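Local coordinates for molybdenum-binding-protein (Azotobacter vinelandii, PDB 1H9M) that binds molybdate in the cytoplasm as a trimer of tandem TOBE-domain chains, probably serving molybdenum storage and homeostasis, at residues W66-T71 with S129-I134. Residues are numbered along the deposited sequence; the frame is centred on the assembly and turned at random.
Sequences WVLLMT and SASAVI
This is an antiparallel pairing of neighbouring strands within one sheet: the short strand 68-70 follows strand 57-62, leaves that strand's sheet and lies along strand 129-134 in the sheet of the second TOBE repeat. The short axes approach to 4.6 Å, with their directions 145° apart. Residues 67-70 and 129-134 are extended; Trp66 has psi -1°, and the chain turns a corner at Thr71, with psi -16°. The register sets Leu68 against Val133, Leu69 against Ala132 and Met70 against Ser131, with CA atoms 4.9, 4.7 and 5.1 Å apart. Leu68 and Val133 form a hydrogen-bonded pair, Leu68 N to Val133 O and Val133 N to Leu68 O both measuring 2.8 Å. Met70 and Ser131 form the next, with Met70 N to Ser131 O at 2.7 Å and Ser131 N to Met70 O at 2.8 Å. Leu69 and Ala132 are the non-hydrogen-bonded pair between them; Leu69 CA makes a CA-H...O contact of 3.3 Å with Ser131 O. Strand 129-134 pairs on its other side with strand 82-93, where Ser131 OG and Thr85 OG1 share a hydrogen bond, so strand 68-70 joins this OB-type sheet as a strand outermost within this chain. Beyond it the sheet runs on into a second subunit, where Met70 joins an antiparallel ladder and Leu69 N hydrogen-bonds to Ser7 OG of that chain. Leu68, Met70, Ser131 and Val133 share one face: Leu68 CB lies 3.9 Å from Val133 CB, the Leu68 side chain about 5 Å from a bound molybdate, and Met70 (t, t, p) brings CE to 4.0 Å from Val133 CG2. Leu69 (m, t) and Ala132 occupy the other face, packing against strand 109-115. Val67, with chi1 t, packs CG1 3.7 Å from Ala132 CB.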
loop_
_atom_site.group_PDB
_atom_site.type_symbol
_atom_site.label_atom_id
_atom_site.label_comp_id
_atom_site.label_asym_id
_atom_site.label_seq_id
_atom_site.Cartn_x
_atom_site.Cartn_y
_atom_site.Cartn_z
ATOM N N TRP A 66 2.599 -4.258 3.995
ATOM C CA TRP A 66 2.306 -4.504 2.643
ATOM C C TRP A 66 2.377 -6.021 2.269
ATOM O O TRP A 66 1.996 -6.401 1.181
ATOM C CB TRP A 66 3.322 -3.730 1.813
ATOM C CG TRP A 66 3.444 -2.246 2.140
ATOM C CD1 TRP A 66 2.702 -1.464 3.021
ATOM C CD2 TRP A 66 4.385 -1.349 1.542
ATOM N NE1 TRP A 66 3.151 -0.151 3.004
ATOM C CE2 TRP A 66 4.192 -0.053 2.070
ATOM C CE3 TRP A 66 5.433 -1.577 0.652
ATOM C CZ2 TRP A 66 5.025 1.017 1.708
ATOM C CZ3 TRP A 66 6.196 -0.501 0.277
ATOM C CH2 TRP A 66 6.022 0.817 0.791
ATOM N N VAL A 67 2.727 -6.848 3.259
ATOM C CA VAL A 67 2.852 -8.306 2.938
ATOM C C VAL A 67 1.667 -9.087 3.436
ATOM O O VAL A 67 1.369 -8.969 4.657
ATOM C CB VAL A 67 4.170 -8.816 3.626
ATOM C CG1 VAL A 67 4.327 -10.301 3.320
ATOM C CG2 VAL A 67 5.392 -7.999 3.163
ATOM N N LEU A 68 0.997 -9.783 2.517
ATOM C CA LEU A 68 -0.106 -10.619 3.018
ATOM C C LEU A 68 0.509 -12.025 3.341
ATOM O O LEU A 68 1.556 -12.332 2.812
ATOM C CB LEU A 68 -1.081 -10.851 1.901
ATOM C CG LEU A 68 -1.890 -9.604 1.496
ATOM C CD1 LEU A 68 -1.040 -8.590 0.753
ATOM C CD2 LEU A 68 -2.966 -10.111 0.523
ATOM N N LEU A 69 -0.201 -12.749 4.200
ATOM C CA LEU A 69 0.220 -14.143 4.440
ATOM C C LEU A 69 -0.850 -15.118 3.960
ATOM O O LEU A 69 -2.029 -14.831 4.146
ATOM C CB LEU A 69 0.512 -14.439 5.914
ATOM C CG LEU A 69 1.751 -13.662 6.437
ATOM C CD1 LEU A 69 1.792 -13.888 7.982
ATOM C CD2 LEU A 69 3.042 -14.125 5.835
ATOM N N MET A 70 -0.441 -16.222 3.331
ATOM C CA MET A 70 -1.501 -17.139 2.890
ATOM C C MET A 70 -1.113 -18.578 3.311
ATOM O O MET A 70 0.067 -18.855 3.182
ATOM C CB MET A 70 -1.746 -16.979 1.394
ATOM C CG MET A 70 -2.677 -18.009 0.739
ATOM S SD MET A 70 -2.861 -17.563 -1.021
ATOM C CE MET A 70 -1.274 -17.837 -1.627
ATOM N N THR A 71 -2.099 -19.292 3.874
ATOM C CA THR A 71 -1.681 -20.689 4.179
ATOM C C THR A 71 -2.341 -21.690 3.249
ATOM O O THR A 71 -1.980 -22.864 3.288
ATOM C CB THR A 71 -1.967 -21.093 5.633
ATOM O OG1 THR A 71 -3.338 -20.854 5.914
ATOM C CG2 THR A 71 -1.084 -20.291 6.578
ATOM N N SER A 129 3.805 -23.742 7.758
ATOM C CA SER A 129 4.036 -23.391 6.370
ATOM C C SER A 129 3.139 -22.144 6.065
ATOM O O SER A 129 1.951 -22.236 6.305
ATOM C CB SER A 129 3.579 -24.415 5.318
ATOM O OG SER A 129 3.813 -25.719 5.796
ATOM N N ALA A 130 3.762 -21.263 5.324
ATOM C CA ALA A 130 2.895 -20.122 4.869
ATOM C C ALA A 130 3.615 -19.408 3.751
ATOM O O ALA A 130 4.792 -19.591 3.534
ATOM C CB ALA A 130 2.666 -19.164 6.032
ATOM N N SER A 131 2.836 -18.671 2.928
ATOM C CA SER A 131 3.460 -17.911 1.835
ATOM C C SER A 131 3.235 -16.374 2.064
ATOM O O SER A 131 2.159 -16.061 2.563
ATOM C CB SER A 131 2.772 -18.211 0.511
ATOM O OG SER A 131 2.918 -19.606 0.178
ATOM N N ALA A 132 4.286 -15.660 1.679
ATOM C CA ALA A 132 4.158 -14.174 1.787
ATOM C C ALA A 132 3.692 -13.765 0.391
ATOM O O ALA A 132 4.254 -14.218 -0.590
ATOM C CB ALA A 132 5.504 -13.573 2.091
ATOM N N VAL A 133 2.686 -12.886 0.350
ATOM C CA VAL A 133 2.127 -12.426 -0.940
ATOM C C VAL A 133 2.298 -10.918 -1.033
ATOM O O VAL A 133 1.871 -10.232 -0.112
ATOM C CB VAL A 133 0.631 -12.799 -1.018
ATOM C CG1 VAL A 133 0.006 -12.219 -2.270
ATOM C CG2 VAL A 133 0.449 -14.317 -0.998
ATOM N N ILE A 134 2.964 -10.460 -2.114
ATOM C CA ILE A 134 3.212 -8.995 -2.225
ATOM C C ILE A 134 2.885 -8.547 -3.646
ATOM O O ILE A 134 3.257 -9.125 -4.655
ATOM C CB ILE A 134 4.701 -8.709 -2.000
ATOM C CG1 ILE A 134 5.211 -9.352 -0.707
ATOM C CG2 ILE A 134 4.991 -7.199 -1.959
ATOM C CD1 ILE A 134 6.712 -9.367 -0.561
#